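Probable thiosulfate sulfurtransferase (Thermus thermophilus, PDB 2EG4) probably transfers sulfur from thiosulfate to cyanide, as a rhodanese-like sulfurtransferase with two related domains, and binds a zinc ion. Local coordinates at residues 8-13 and 27-32; 54-59 and 112-117; 74-79 and 89-94; 132-137 and 156-161; 136-141 and 188-193. One frame throughout, in Å; residues are numbered along the deposited sequence.

Contact 1. Residues 8-13 and 27-32; sequences VLVDTR and RHLDLS. With SO4 (sulfate ion), chain F.
Val-10 and Asp-11 pair in parallel with Arg-27 and His-28, the evidence being three backbone bonds: Arg-27 N to Leu-9 O, Asp-11 N to Arg-27 O (2.8 Å) and Leu-29 N to Asp-11 O. The close-packed side is apolar: Val-10 CG1 lies 3.6 Å from Leu-29 CB, on the side covered by helix 73-84. Val-8 CG1 sits over one face of the Arg-27 guanidinium, 3.5 Å from NE, while Arg-27 NE donates to the carbonyl of Leu-58. The opposite face, with the partly exposed His-28 and Arg-13, is polar and more open to solvent. There His-28 takes CG anti to its backbone N (chi1 177°); its NE2 donates in the ring plane to Arg-13 O at 2.7 Å, though bent, at 137°, and ND1 to sulfate O4 at 2.6 Å. Arg-13 grips Asp-11 side-on, NE to OD1 and NH2 to OD2. Both ring nitrogens donate, suggesting a doubly protonated, cationic His-28 in the crystal, which the sulfate, probably from the crystallisation liquor, would favour.

Contact 2. Residues 54-59 and 112-117; sequences LFQTLG and EVVAKL
Phe-55 and Gln-56, neighbours in the last turns of helix 41-57, carry the first shell of contacts with residues 112-117. CB of Phe-55 meets Val-113 CG1 at 3.4 Å, and farther out on the ring CE2 approaches Ala-115 CB at 3.7 Å, so that the phenylalanine spans two residues of the extended chain. Val-113 CG1 stands between its own backbone N and carbonyl carbon (chi1 64°), which puts this methyl against the helix. Gln-56 supplies the polar link: its NE2 donates to Val-113 O at 2.9 Å, with an N-H...O angle of 146° and the donor 39° out of the carbonyl plane. Its chain is extended beyond CG, and CG itself passes 3.2 Å from the same Val-113 O.

In the second shell, the other end of the Gln-56 amide is held by Arg-110, whose NH2 donates to OE1. The amide thus bonds through both its oxygen and its nitrogen to the 110-113 region. Thr-52 OG1, one turn earlier on the helix, bonds the backbone N of Ala-115, and Leu-82 and Leu-87 pack on Phe-55. The helix ends at Gly-59, whose positive phi and bond from its N to Gln-56 O (3.2 Å) belong to a Schellman motif. The arrangement is that of an extended connecting segment running back along helix 41-57 from its C-terminal end, in a rhodanese-like alpha/beta domain.

Contact 3. Residues 74-79 and 89-94; sequences RLCRTA and VQLWTE
Leu-91 of the edge strand 89-92 projects its two methyls onto helix 74-79, and apolar contacts make up most of this interface. CD2 is the central atom: it lies 3.4 Å from Ala-79 CB, tighter than a usual van der Waals contact, and 3.7 Å from Leu-75 CG. The other branch, CD1, reaches Cys-76 SG at a looser 4.1 Å. Chi1 of -60° sets CG of Leu-91 anti to the carbonyl carbon; from there the two methyls divide, CD2 to Ala-79 and Leu-75, CD1 to Cys-76. Beyond the end of the strand, Thr-93 CG2 meets Leu-75 CD2 at 3.7 Å, these two side chains crossing at about a right angle.

No polar bond links the two segments. Within the helix, Thr-78 N and OG1 both donate to Arg-74 O, from opposite faces of its carbonyl plane, with OG1 at 2.7 Å; Thr-78 OG1 also takes a bond from Leu-31 N.

The short helix and strand axes are 9.5 Å apart and nearly antiparallel, at 173°, as expected within the beta-alpha-beta unit formed by strand 64-67, helix 73-84 and strand 89-92. Phe-202 of helix 195-206 covers both Ala-79 and Leu-91. The interface implies cohesion by apolar burial and close fit instead of directional bonding.

Contact 4. Residues 132-137 and 156-161; sequences PLLLDV and GRIPGS. With SO4 (sulfate ion), chain E.
Strand 134-136 runs beside a type II beta turn, Ile-158 to Ser-161, with the closest backbone approach at Leu-134 and Ser-161, whose CA atoms are 5.0 Å apart. The side chains that meet here are apolar at one end of the contact and polar at the other. Leu-134 CD1 touches Ile-158 CG2 at 3.8 Å, the two side chains crossing at about a right angle. Ser-161 CB comes 3.5 Å from Leu-134 O, while its OG turns back into its own turn. That hydroxyl stands between the backbone N and carbonyl carbon (chi1 61°) and donates in the carbonyl plane to Ile-158 O at 2.7 Å, an acceptor that also takes the bond from Ser-161 N.

Farther along, Asp-136 OD2 meets the aliphatic Arg-157 CB; the carboxylate is instead paired with Arg-138. The Arg-157 chain, extended from CG to NE, carries its guanidinium away to a sulfate, where NE donates to O4 (2.9 Å) and NH2 to O1. Gly-160 N also donates to this O4, at 2.9 Å. A water joins the segments, accepting from Leu-134 N and donating to Gly-160 O at 2.8 Å. Outside the pair, the hydroxyl of Tyr-190 bonds Ile-158 N and Ser-161 OG. The chemistry implies a turn braced from within and by Tyr-190, with an anion, probably from the crystallisation liquor, gathered by one arginine and one backbone amide.

Contact 5. Residues 136-141 and 188-193; sequences DVRSPE and GVYCHS. With ZN (zinc ion), chain C; SO4 (sulfate ion), chain D.
Asp-136 and Tyr-190 pair as neighbours in the parallel sheet of a rhodanese-like domain, CA atoms 5.2 Å apart, and Val-137 N donates to Tyr-190 O at 3.0 Å with an N-H...O angle of 169°. The CA of Asp-136 lies over one face of the Tyr-190 ring, a CH-pi contact 4.1 Å from the centroid. Arg-138 bonds the Asp-136 carboxylate side-on, NE to OD1 and NH2 to OD2, while its backbone N reaches OD1 to close an Asx turn. This leaves the aliphatic part of Arg-138 to pack on Cys-191, with CG 3.6 Å from CB. A sulfate, probably from the crystallisation liquor, lies beside Cys-191, its O2 3.1 Å from SG, held by the backbone N atoms of His-192 and Ser-193 and also by Ala-195 and Arg-196. From here His-192 reaches the zinc ion, whose other ligands are Cys-151, Cys-152 and His-219. The His-192 NE2 to zinc distance is 2.1 Å.

Contacts 1, 2 and 3 lie on the side of the first rhodanese-like domain and contacts 4 and 5 in the second. Contacts 1 and 3 reach the same sheet, their centres 9 Å apart, and are joined by Arg-77 NH1 to Leu-31 O at 2.8 Å. Contact 2 also packs on contact 1, Leu-54 CD2 lying 3.9 Å from Leu-31 CD1. Contacts 4 and 5 share Asp-136 and Val-137, with centres 8 Å apart. Between the two sides, Arg-77 NE of contact 3 bonds Ser-193 O of contact 5 at 2.9 Å, a residue whose own N holds the sulfate. Contact 5 holds a zinc ligand; in contact 4 the side chain of Ile-158 stays about 13 Å from the ion.

Contact 1. Residues 8-13 and 27-32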
# COMPACT_ATOMS: atom_id res chain seq x y z
N VAL A 8 0.35 18.59 -0.82
CA VAL A 8 0.36 18.48 0.62
C VAL A 8 1.37 17.35 0.77
O VAL A 8 1.30 16.33 0.08
CB VAL A 8 -0.99 18.04 1.21
CG1 VAL A 8 -0.82 17.73 2.70
CG2 VAL A 8 -2.01 19.18 1.05
N LEU A 9 2.32 17.56 1.67
CA LEU A 9 3.36 16.56 1.90
C LEU A 9 3.01 15.68 3.10
O LEU A 9 2.54 16.16 4.12
CB LEU A 9 4.68 17.29 2.18
CG LEU A 9 5.18 18.12 1.00
CD1 LEU A 9 6.29 19.08 1.45
CD2 LEU A 9 5.65 17.21 -0.08
N VAL A 10 3.24 14.37 2.94
CA VAL A 10 3.00 13.38 4.00
C VAL A 10 4.29 12.59 4.19
O VAL A 10 4.80 11.99 3.26
CB VAL A 10 1.84 12.43 3.62
CG1 VAL A 10 1.70 11.30 4.66
CG2 VAL A 10 0.56 13.27 3.53
N ASP A 11 4.79 12.61 5.42
CA ASP A 11 6.04 11.97 5.85
C ASP A 11 5.66 10.64 6.51
O ASP A 11 5.01 10.65 7.56
CB ASP A 11 6.67 12.91 6.89
CG ASP A 11 8.08 12.53 7.29
OD1 ASP A 11 8.41 11.32 7.32
OD2 ASP A 11 8.86 13.47 7.61
N THR A 12 6.06 9.51 5.92
CA THR A 12 5.68 8.20 6.49
C THR A 12 6.73 7.57 7.40
O THR A 12 6.62 6.40 7.78
CB THR A 12 5.29 7.22 5.36
OG1 THR A 12 6.44 6.83 4.61
CG2 THR A 12 4.35 7.92 4.39
N ARG A 13 7.76 8.33 7.77
CA ARG A 13 8.80 7.82 8.64
C ARG A 13 8.30 7.71 10.07
O ARG A 13 7.26 8.26 10.43
CB ARG A 13 10.02 8.76 8.61
CG ARG A 13 10.64 8.90 7.22
CD ARG A 13 11.80 9.91 7.27
NE ARG A 13 11.29 11.25 7.61
CZ ARG A 13 12.04 12.23 8.11
NH1 ARG A 13 13.34 12.04 8.33
NH2 ARG A 13 11.49 13.41 8.40
N ARG A 27 2.76 16.58 6.96
CA ARG A 27 2.03 15.91 8.03
C ARG A 27 2.70 14.57 8.27
O ARG A 27 3.31 14.02 7.35
CB ARG A 27 0.58 15.61 7.60
CG ARG A 27 -0.37 16.79 7.58
CD ARG A 27 -0.08 17.74 6.46
NE ARG A 27 -1.27 18.52 6.12
CZ ARG A 27 -1.24 19.78 5.69
NH1 ARG A 27 -0.08 20.42 5.57
NH2 ARG A 27 -2.36 20.38 5.34
N HIS A 28 2.58 14.04 9.48
CA HIS A 28 3.12 12.72 9.80
C HIS A 28 2.01 11.72 9.65
O HIS A 28 0.93 11.90 10.22
CB HIS A 28 3.59 12.64 11.24
CG HIS A 28 4.10 11.28 11.61
ND1 HIS A 28 3.43 10.43 12.47
CD2 HIS A 28 5.17 10.59 11.16
CE1 HIS A 28 4.07 9.28 12.54
NE2 HIS A 28 5.13 9.35 11.75
N LEU A 29 2.26 10.63 8.92
CA LEU A 29 1.25 9.58 8.78
C LEU A 29 1.90 8.24 8.41
O LEU A 29 2.61 8.15 7.41
CB LEU A 29 0.24 9.91 7.68
CG LEU A 29 -0.87 8.85 7.55
CD1 LEU A 29 -1.72 8.76 8.83
CD2 LEU A 29 -1.74 9.19 6.33
N ASP A 30 1.63 7.21 9.22
CA ASP A 30 2.12 5.84 8.94
C ASP A 30 0.93 4.89 9.11
O ASP A 30 0.46 4.66 10.24
CB ASP A 30 3.25 5.44 9.87
CG ASP A 30 3.74 4.01 9.60
OD1 ASP A 30 2.98 3.22 9.00
OD2 ASP A 30 4.87 3.67 9.98
N LEU A 31 0.40 4.37 8.00
CA LEU A 31 -0.75 3.48 8.07
C LEU A 31 -0.41 2.00 8.01
O LEU A 31 -1.21 1.21 7.48
CB LEU A 31 -1.76 3.82 6.97
CG LEU A 31 -2.42 5.18 7.15
CD1 LEU A 31 -3.35 5.51 5.98
CD2 LEU A 31 -3.15 5.19 8.51
N SER A 32 0.75 1.61 8.54
CA SER A 32 1.14 0.19 8.55
C SER A 32 0.29 -0.68 9.47
O SER A 32 0.14 -1.89 9.26
CB SER A 32 2.60 0.04 9.02
OG SER A 32 3.53 0.71 8.20
S SO4 F . 1.08 10.11 14.91
O1 SO4 F . 2.35 9.61 15.53
O2 SO4 F . 0.36 8.97 14.26
O3 SO4 F . 0.21 10.72 15.97
O4 SO4 F . 1.41 11.15 13.87

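Contact 2. Residues 54-59 and 112-117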
# COMPACT_ATOMS: atom_id res chain seq x y z
N LEU A 54 -9.82 10.91 8.04
CA LEU A 54 -8.37 11.08 8.06
C LEU A 54 -7.95 12.23 7.15
O LEU A 54 -7.13 13.08 7.54
CB LEU A 54 -7.70 9.79 7.61
CG LEU A 54 -6.17 9.81 7.54
CD1 LEU A 54 -5.56 9.91 8.93
CD2 LEU A 54 -5.71 8.52 6.88
N PHE A 55 -8.49 12.24 5.94
CA PHE A 55 -8.16 13.29 4.97
C PHE A 55 -8.54 14.67 5.52
O PHE A 55 -7.77 15.62 5.39
CB PHE A 55 -8.91 13.06 3.66
CG PHE A 55 -8.52 11.79 2.92
CD1 PHE A 55 -7.53 10.95 3.40
CD2 PHE A 55 -9.15 11.48 1.72
CE1 PHE A 55 -7.17 9.78 2.68
CE2 PHE A 55 -8.80 10.34 1.01
CZ PHE A 55 -7.81 9.49 1.48
N GLN A 56 -9.71 14.77 6.13
CA GLN A 56 -10.15 16.05 6.68
C GLN A 56 -9.32 16.49 7.88
O GLN A 56 -8.92 17.66 7.98
CB GLN A 56 -11.63 15.99 7.06
CG GLN A 56 -12.52 15.64 5.89
CD GLN A 56 -13.99 15.86 6.18
OE1 GLN A 56 -14.43 15.79 7.33
NE2 GLN A 56 -14.77 16.11 5.14
N THR A 57 -9.04 15.56 8.78
CA THR A 57 -8.27 15.88 9.97
C THR A 57 -6.84 16.32 9.64
O THR A 57 -6.31 17.21 10.30
CB THR A 57 -8.22 14.67 10.94
OG1 THR A 57 -9.55 14.34 11.36
CG2 THR A 57 -7.43 15.02 12.19
N LEU A 58 -6.24 15.72 8.61
CA LEU A 58 -4.87 16.08 8.20
C LEU A 58 -4.83 17.20 7.16
O LEU A 58 -3.75 17.64 6.73
CB LEU A 58 -4.14 14.86 7.63
CG LEU A 58 -3.77 13.79 8.65
CD1 LEU A 58 -2.90 12.73 7.96
CD2 LEU A 58 -3.02 14.39 9.81
N GLY A 59 -6.00 17.67 6.75
CA GLY A 59 -6.06 18.73 5.76
C GLY A 59 -5.48 18.28 4.43
O GLY A 59 -4.77 19.03 3.76
N GLU A 112 -12.43 19.85 3.76
CA GLU A 112 -13.76 19.25 3.67
C GLU A 112 -13.82 18.19 2.59
O GLU A 112 -14.90 17.80 2.13
CB GLU A 112 -14.82 20.33 3.42
CG GLU A 112 -15.10 21.20 4.63
CD GLU A 112 -16.20 22.21 4.38
OE1 GLU A 112 -16.02 23.08 3.50
OE2 GLU A 112 -17.25 22.14 5.07
N VAL A 113 -12.64 17.73 2.19
CA VAL A 113 -12.51 16.71 1.17
C VAL A 113 -13.25 15.46 1.62
O VAL A 113 -13.35 15.19 2.82
CB VAL A 113 -11.03 16.35 0.94
CG1 VAL A 113 -10.46 15.75 2.20
CG2 VAL A 113 -10.89 15.39 -0.23
N VAL A 114 -13.77 14.70 0.67
CA VAL A 114 -14.47 13.48 1.00
C VAL A 114 -13.86 12.36 0.17
O VAL A 114 -13.72 12.49 -1.04
CB VAL A 114 -15.98 13.59 0.68
CG1 VAL A 114 -16.67 12.26 0.95
CG2 VAL A 114 -16.59 14.69 1.52
N ALA A 115 -13.50 11.27 0.83
CA ALA A 115 -12.90 10.15 0.13
C ALA A 115 -13.92 9.48 -0.78
O ALA A 115 -15.11 9.48 -0.49
CB ALA A 115 -12.35 9.14 1.14
N LYS A 116 -13.43 8.91 -1.87
CA LYS A 116 -14.25 8.18 -2.84
C LYS A 116 -13.40 6.97 -3.19
O LYS A 116 -12.36 7.09 -3.86
CB LYS A 116 -14.50 9.02 -4.09
CG LYS A 116 -15.39 8.35 -5.11
CD LYS A 116 -16.79 8.17 -4.56
CE LYS A 116 -17.73 7.61 -5.61
NZ LYS A 116 -19.15 7.64 -5.14
N LEU A 117 -13.81 5.78 -2.74
CA LEU A 117 -13.02 4.58 -3.00
C LEU A 117 -12.70 4.26 -4.44
O LEU A 117 -13.58 4.20 -5.30
CB LEU A 117 -13.68 3.33 -2.41
CG LEU A 117 -13.61 3.04 -0.91
CD1 LEU A 117 -13.96 1.56 -0.71
CD2 LEU A 117 -12.22 3.33 -0.35

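Contact 3. Residues 74-79 and 89-94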
# COMPACT_ATOMS: atom_id res chain seq x y z
N ARG A 74 6.12 0.78 4.57
CA ARG A 74 5.24 1.72 5.27
C ARG A 74 4.86 2.88 4.33
O ARG A 74 3.72 3.33 4.34
CB ARG A 74 5.86 2.24 6.58
CG ARG A 74 7.05 3.12 6.40
CD ARG A 74 7.81 3.32 7.73
NE ARG A 74 9.08 3.96 7.43
CZ ARG A 74 10.23 3.75 8.06
NH1 ARG A 74 10.31 2.87 9.06
NH2 ARG A 74 11.31 4.44 7.69
N LEU A 75 5.79 3.33 3.50
CA LEU A 75 5.48 4.39 2.54
C LEU A 75 4.43 3.93 1.53
O LEU A 75 3.45 4.60 1.29
CB LEU A 75 6.75 4.82 1.79
CG LEU A 75 6.55 5.71 0.56
CD1 LEU A 75 5.99 7.07 0.99
CD2 LEU A 75 7.89 5.89 -0.16
N CYS A 76 4.62 2.75 0.95
CA CYS A 76 3.68 2.28 -0.06
C CYS A 76 2.31 1.88 0.49
O CYS A 76 1.30 2.13 -0.15
CB CYS A 76 4.32 1.16 -0.85
SG CYS A 76 5.77 1.71 -1.79
N ARG A 77 2.26 1.30 1.68
CA ARG A 77 0.93 0.94 2.19
C ARG A 77 0.18 2.22 2.53
O ARG A 77 -1.01 2.33 2.27
CB ARG A 77 1.00 0.04 3.42
CG ARG A 77 -0.35 -0.68 3.66
CD ARG A 77 -0.35 -1.42 5.01
NE ARG A 77 -1.50 -2.33 5.15
CZ ARG A 77 -2.41 -2.26 6.12
NH1 ARG A 77 -2.35 -1.30 7.05
NH2 ARG A 77 -3.37 -3.18 6.19
N THR A 78 0.89 3.22 3.05
CA THR A 78 0.24 4.47 3.37
C THR A 78 -0.20 5.16 2.07
O THR A 78 -1.33 5.63 1.99
CB THR A 78 1.18 5.38 4.21
OG1 THR A 78 1.58 4.67 5.40
CG2 THR A 78 0.44 6.65 4.65
N ALA A 79 0.67 5.20 1.05
CA ALA A 79 0.29 5.81 -0.22
C ALA A 79 -0.89 5.06 -0.84
O ALA A 79 -1.75 5.66 -1.49
CB ALA A 79 1.48 5.82 -1.19
N VAL A 89 -1.77 10.71 -5.75
CA VAL A 89 -0.57 10.56 -4.93
C VAL A 89 0.70 10.31 -5.71
O VAL A 89 0.68 9.77 -6.82
CB VAL A 89 -0.74 9.38 -3.91
CG1 VAL A 89 -1.92 9.67 -3.01
CG2 VAL A 89 -0.95 8.06 -4.63
N GLN A 90 1.82 10.70 -5.10
CA GLN A 90 3.12 10.49 -5.70
C GLN A 90 4.07 10.08 -4.59
O GLN A 90 3.97 10.59 -3.48
CB GLN A 90 3.62 11.78 -6.36
CG GLN A 90 4.94 11.65 -7.07
CD GLN A 90 5.28 12.92 -7.84
OE1 GLN A 90 4.40 13.52 -8.46
NE2 GLN A 90 6.54 13.32 -7.81
N LEU A 91 4.98 9.15 -4.89
CA LEU A 91 5.97 8.67 -3.93
C LEU A 91 7.28 9.44 -4.17
O LEU A 91 7.65 9.71 -5.31
CB LEU A 91 6.24 7.18 -4.14
CG LEU A 91 5.08 6.19 -3.99
CD1 LEU A 91 5.55 4.80 -4.43
CD2 LEU A 91 4.62 6.16 -2.55
N TRP A 92 8.00 9.73 -3.09
CA TRP A 92 9.27 10.45 -3.17
C TRP A 92 10.19 9.72 -2.20
O TRP A 92 10.05 9.85 -0.99
CB TRP A 92 9.03 11.89 -2.74
CG TRP A 92 10.18 12.81 -2.96
CD1 TRP A 92 11.31 12.56 -3.68
CD2 TRP A 92 10.28 14.17 -2.51
NE1 TRP A 92 12.12 13.68 -3.70
CE2 TRP A 92 11.51 14.68 -2.99
CE3 TRP A 92 9.46 15.00 -1.75
CZ2 TRP A 92 11.93 15.99 -2.73
CZ3 TRP A 92 9.87 16.31 -1.49
CH2 TRP A 92 11.10 16.79 -1.98
N THR A 93 11.13 8.95 -2.74
CA THR A 93 12.01 8.11 -1.92
C THR A 93 13.43 8.60 -1.69
O THR A 93 14.16 8.04 -0.90
CB THR A 93 12.11 6.69 -2.52
OG1 THR A 93 12.66 6.77 -3.84
CG2 THR A 93 10.73 6.02 -2.58
N GLU A 94 13.82 9.65 -2.40
CA GLU A 94 15.17 10.16 -2.26
C GLU A 94 15.21 11.57 -2.81
O GLU A 94 14.56 11.85 -3.82
CB GLU A 94 16.15 9.26 -3.02
CG GLU A 94 16.76 9.83 -4.29
CD GLU A 94 17.84 10.87 -4.00
OE1 GLU A 94 18.64 10.65 -3.07
OE2 GLU A 94 17.88 11.90 -4.71

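Contact 4. Residues 132-137 and 156-161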
# COMPACT_ATOMS: atom_id res chain seq x y z
N PRO A 132 -7.13 -14.73 -11.93
CA PRO A 132 -6.32 -15.69 -12.70
C PRO A 132 -4.83 -15.62 -12.46
O PRO A 132 -4.11 -16.59 -12.74
CB PRO A 132 -6.68 -15.36 -14.14
CG PRO A 132 -6.90 -13.89 -14.09
CD PRO A 132 -7.71 -13.70 -12.81
N LEU A 133 -4.35 -14.49 -11.95
CA LEU A 133 -2.92 -14.35 -11.71
C LEU A 133 -2.63 -13.55 -10.46
O LEU A 133 -2.54 -12.32 -10.49
CB LEU A 133 -2.23 -13.71 -12.91
CG LEU A 133 -0.72 -13.47 -12.79
CD1 LEU A 133 -0.02 -14.67 -12.15
CD2 LEU A 133 -0.16 -13.17 -14.17
N LEU A 134 -2.45 -14.28 -9.37
CA LEU A 134 -2.17 -13.70 -8.07
C LEU A 134 -0.73 -13.94 -7.74
O LEU A 134 -0.30 -15.09 -7.68
CB LEU A 134 -2.99 -14.38 -6.99
CG LEU A 134 -4.27 -13.78 -6.46
CD1 LEU A 134 -4.72 -14.61 -5.27
CD2 LEU A 134 -4.03 -12.33 -6.04
N LEU A 135 -0.00 -12.86 -7.49
CA LEU A 135 1.39 -12.97 -7.08
C LEU A 135 1.50 -12.76 -5.58
O LEU A 135 1.04 -11.74 -5.05
CB LEU A 135 2.25 -11.93 -7.79
CG LEU A 135 2.20 -12.03 -9.31
CD1 LEU A 135 3.12 -10.99 -9.91
CD2 LEU A 135 2.63 -13.45 -9.72
N ASP A 136 2.09 -13.74 -4.91
CA ASP A 136 2.34 -13.71 -3.47
C ASP A 136 3.75 -13.09 -3.39
O ASP A 136 4.74 -13.72 -3.81
CB ASP A 136 2.36 -15.13 -2.94
CG ASP A 136 2.54 -15.21 -1.45
OD1 ASP A 136 3.17 -14.30 -0.85
OD2 ASP A 136 2.03 -16.19 -0.87
N VAL A 137 3.85 -11.88 -2.85
CA VAL A 137 5.14 -11.21 -2.80
C VAL A 137 5.94 -11.44 -1.54
O VAL A 137 6.94 -10.76 -1.29
CB VAL A 137 5.01 -9.69 -3.11
CG1 VAL A 137 4.30 -9.50 -4.46
CG2 VAL A 137 4.23 -8.97 -2.00
N GLY A 156 0.90 -20.73 5.11
CA GLY A 156 0.16 -21.08 3.92
C GLY A 156 0.10 -19.98 2.91
O GLY A 156 0.59 -18.87 3.16
N ARG A 157 -0.48 -20.29 1.75
CA ARG A 157 -0.63 -19.37 0.64
C ARG A 157 -1.99 -19.61 0.02
O ARG A 157 -2.64 -20.63 0.28
CB ARG A 157 0.45 -19.65 -0.41
CG ARG A 157 0.38 -21.07 -0.94
CD ARG A 157 1.25 -21.28 -2.19
NE ARG A 157 1.17 -22.66 -2.68
CZ ARG A 157 1.84 -23.69 -2.15
NH1 ARG A 157 2.64 -23.49 -1.10
NH2 ARG A 157 1.72 -24.90 -2.66
N ILE A 158 -2.42 -18.66 -0.80
CA ILE A 158 -3.69 -18.79 -1.49
C ILE A 158 -3.41 -19.83 -2.57
O ILE A 158 -2.43 -19.72 -3.29
CB ILE A 158 -4.12 -17.41 -2.07
CG1 ILE A 158 -4.51 -16.49 -0.90
CG2 ILE A 158 -5.31 -17.57 -3.04
CD1 ILE A 158 -4.80 -15.06 -1.30
N PRO A 159 -4.26 -20.86 -2.68
CA PRO A 159 -4.05 -21.91 -3.70
C PRO A 159 -3.96 -21.34 -5.10
O PRO A 159 -4.75 -20.47 -5.48
CB PRO A 159 -5.26 -22.82 -3.51
CG PRO A 159 -5.64 -22.61 -2.03
CD PRO A 159 -5.50 -21.11 -1.93
N GLY A 160 -2.98 -21.82 -5.87
CA GLY A 160 -2.83 -21.35 -7.24
C GLY A 160 -1.97 -20.12 -7.44
O GLY A 160 -1.65 -19.75 -8.57
N SER A 161 -1.59 -19.46 -6.35
CA SER A 161 -0.77 -18.25 -6.47
C SER A 161 0.68 -18.57 -6.84
O SER A 161 1.15 -19.69 -6.64
CB SER A 161 -0.78 -17.48 -5.15
OG SER A 161 -0.24 -18.29 -4.13
S SO4 E . -0.84 -24.71 -5.29
O1 SO4 E . -0.68 -25.83 -4.30
O2 SO4 E . 0.31 -24.72 -6.26
O3 SO4 E . -2.12 -24.90 -6.04
O4 SO4 E . -0.87 -23.40 -4.57
O HOH W 1 -3.12 -17.43 -9.20

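Contact 5. Residues 136-141 and 188-193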
# COMPACT_ATOMS: atom_id res chain seq x y z
N ASP A 136 2.09 -13.74 -4.91
CA ASP A 136 2.34 -13.71 -3.47
C ASP A 136 3.75 -13.09 -3.39
O ASP A 136 4.74 -13.72 -3.81
CB ASP A 136 2.36 -15.13 -2.94
CG ASP A 136 2.54 -15.21 -1.45
OD1 ASP A 136 3.17 -14.30 -0.85
OD2 ASP A 136 2.03 -16.19 -0.87
N VAL A 137 3.85 -11.88 -2.85
CA VAL A 137 5.14 -11.21 -2.80
C VAL A 137 5.94 -11.44 -1.54
O VAL A 137 6.94 -10.76 -1.29
CB VAL A 137 5.01 -9.69 -3.11
CG1 VAL A 137 4.30 -9.50 -4.46
CG2 VAL A 137 4.23 -8.97 -2.00
N ARG A 138 5.53 -12.42 -0.75
CA ARG A 138 6.25 -12.75 0.47
C ARG A 138 7.49 -13.59 0.14
O ARG A 138 7.77 -13.87 -1.03
CB ARG A 138 5.34 -13.53 1.41
CG ARG A 138 4.11 -12.72 1.84
CD ARG A 138 3.22 -13.53 2.75
NE ARG A 138 2.75 -14.71 2.03
CZ ARG A 138 2.26 -15.81 2.59
NH1 ARG A 138 2.15 -15.91 3.91
NH2 ARG A 138 1.91 -16.82 1.82
N SER A 139 8.22 -13.99 1.17
CA SER A 139 9.42 -14.79 0.94
C SER A 139 9.01 -16.21 0.57
O SER A 139 7.88 -16.62 0.82
CB SER A 139 10.27 -14.84 2.21
OG SER A 139 9.57 -15.49 3.26
N PRO A 140 9.94 -16.98 -0.04
CA PRO A 140 9.66 -18.37 -0.42
C PRO A 140 9.22 -19.19 0.79
O PRO A 140 8.35 -20.06 0.68
CB PRO A 140 10.99 -18.85 -0.97
CG PRO A 140 11.52 -17.62 -1.63
CD PRO A 140 11.22 -16.53 -0.60
N GLU A 141 9.83 -18.91 1.94
CA GLU A 141 9.50 -19.64 3.18
C GLU A 141 8.06 -19.39 3.62
O GLU A 141 7.40 -20.27 4.18
CB GLU A 141 10.44 -19.24 4.33
CG GLU A 141 11.88 -19.70 4.20
CD GLU A 141 12.60 -19.09 3.00
OE1 GLU A 141 12.33 -17.91 2.67
OE2 GLU A 141 13.45 -19.80 2.40
N GLY A 188 -2.76 -9.52 -9.71
CA GLY A 188 -3.16 -9.25 -8.34
C GLY A 188 -1.93 -9.51 -7.49
O GLY A 188 -1.08 -10.33 -7.85
N VAL A 189 -1.79 -8.77 -6.40
CA VAL A 189 -0.65 -8.98 -5.53
C VAL A 189 -1.13 -9.03 -4.09
O VAL A 189 -2.08 -8.34 -3.73
CB VAL A 189 0.40 -7.84 -5.66
CG1 VAL A 189 1.16 -7.98 -6.98
CG2 VAL A 189 -0.26 -6.49 -5.59
N TYR A 190 -0.49 -9.86 -3.27
CA TYR A 190 -0.88 -9.93 -1.87
C TYR A 190 0.29 -10.38 -1.00
O TYR A 190 1.34 -10.80 -1.50
CB TYR A 190 -2.05 -10.92 -1.69
CG TYR A 190 -1.65 -12.38 -1.69
CD1 TYR A 190 -1.29 -13.01 -0.50
CD2 TYR A 190 -1.64 -13.13 -2.86
CE1 TYR A 190 -0.95 -14.36 -0.47
CE2 TYR A 190 -1.30 -14.49 -2.84
CZ TYR A 190 -0.96 -15.10 -1.64
OH TYR A 190 -0.64 -16.43 -1.57
N CYS A 191 0.11 -10.24 0.31
CA CYS A 191 1.12 -10.68 1.28
C CYS A 191 0.43 -10.91 2.62
O CYS A 191 -0.60 -11.58 2.63
CB CYS A 191 2.26 -9.67 1.39
SG CYS A 191 1.75 -7.97 1.71
N HIS A 192 0.95 -10.38 3.74
CA HIS A 192 0.29 -10.60 5.03
C HIS A 192 -0.84 -9.61 5.27
O HIS A 192 -1.96 -9.99 5.57
CB HIS A 192 1.29 -10.52 6.18
CG HIS A 192 0.65 -10.71 7.52
ND1 HIS A 192 0.73 -9.76 8.53
CD2 HIS A 192 -0.13 -11.71 8.01
CE1 HIS A 192 0.04 -10.17 9.57
NE2 HIS A 192 -0.49 -11.35 9.29
N SER A 193 -0.55 -8.31 5.14
CA SER A 193 -1.60 -7.34 5.35
C SER A 193 -1.55 -6.24 4.31
O SER A 193 -1.94 -5.11 4.57
CB SER A 193 -1.57 -6.75 6.77
OG SER A 193 -0.36 -6.04 7.03
ZN ZN C . -1.71 -12.36 10.66
S SO4 D . 3.23 -7.52 4.84
O1 SO4 D . 3.73 -7.54 6.25
O2 SO4 D . 3.20 -8.92 4.32
O3 SO4 D . 1.85 -6.93 4.80
O4 SO4 D . 4.15 -6.69 3.99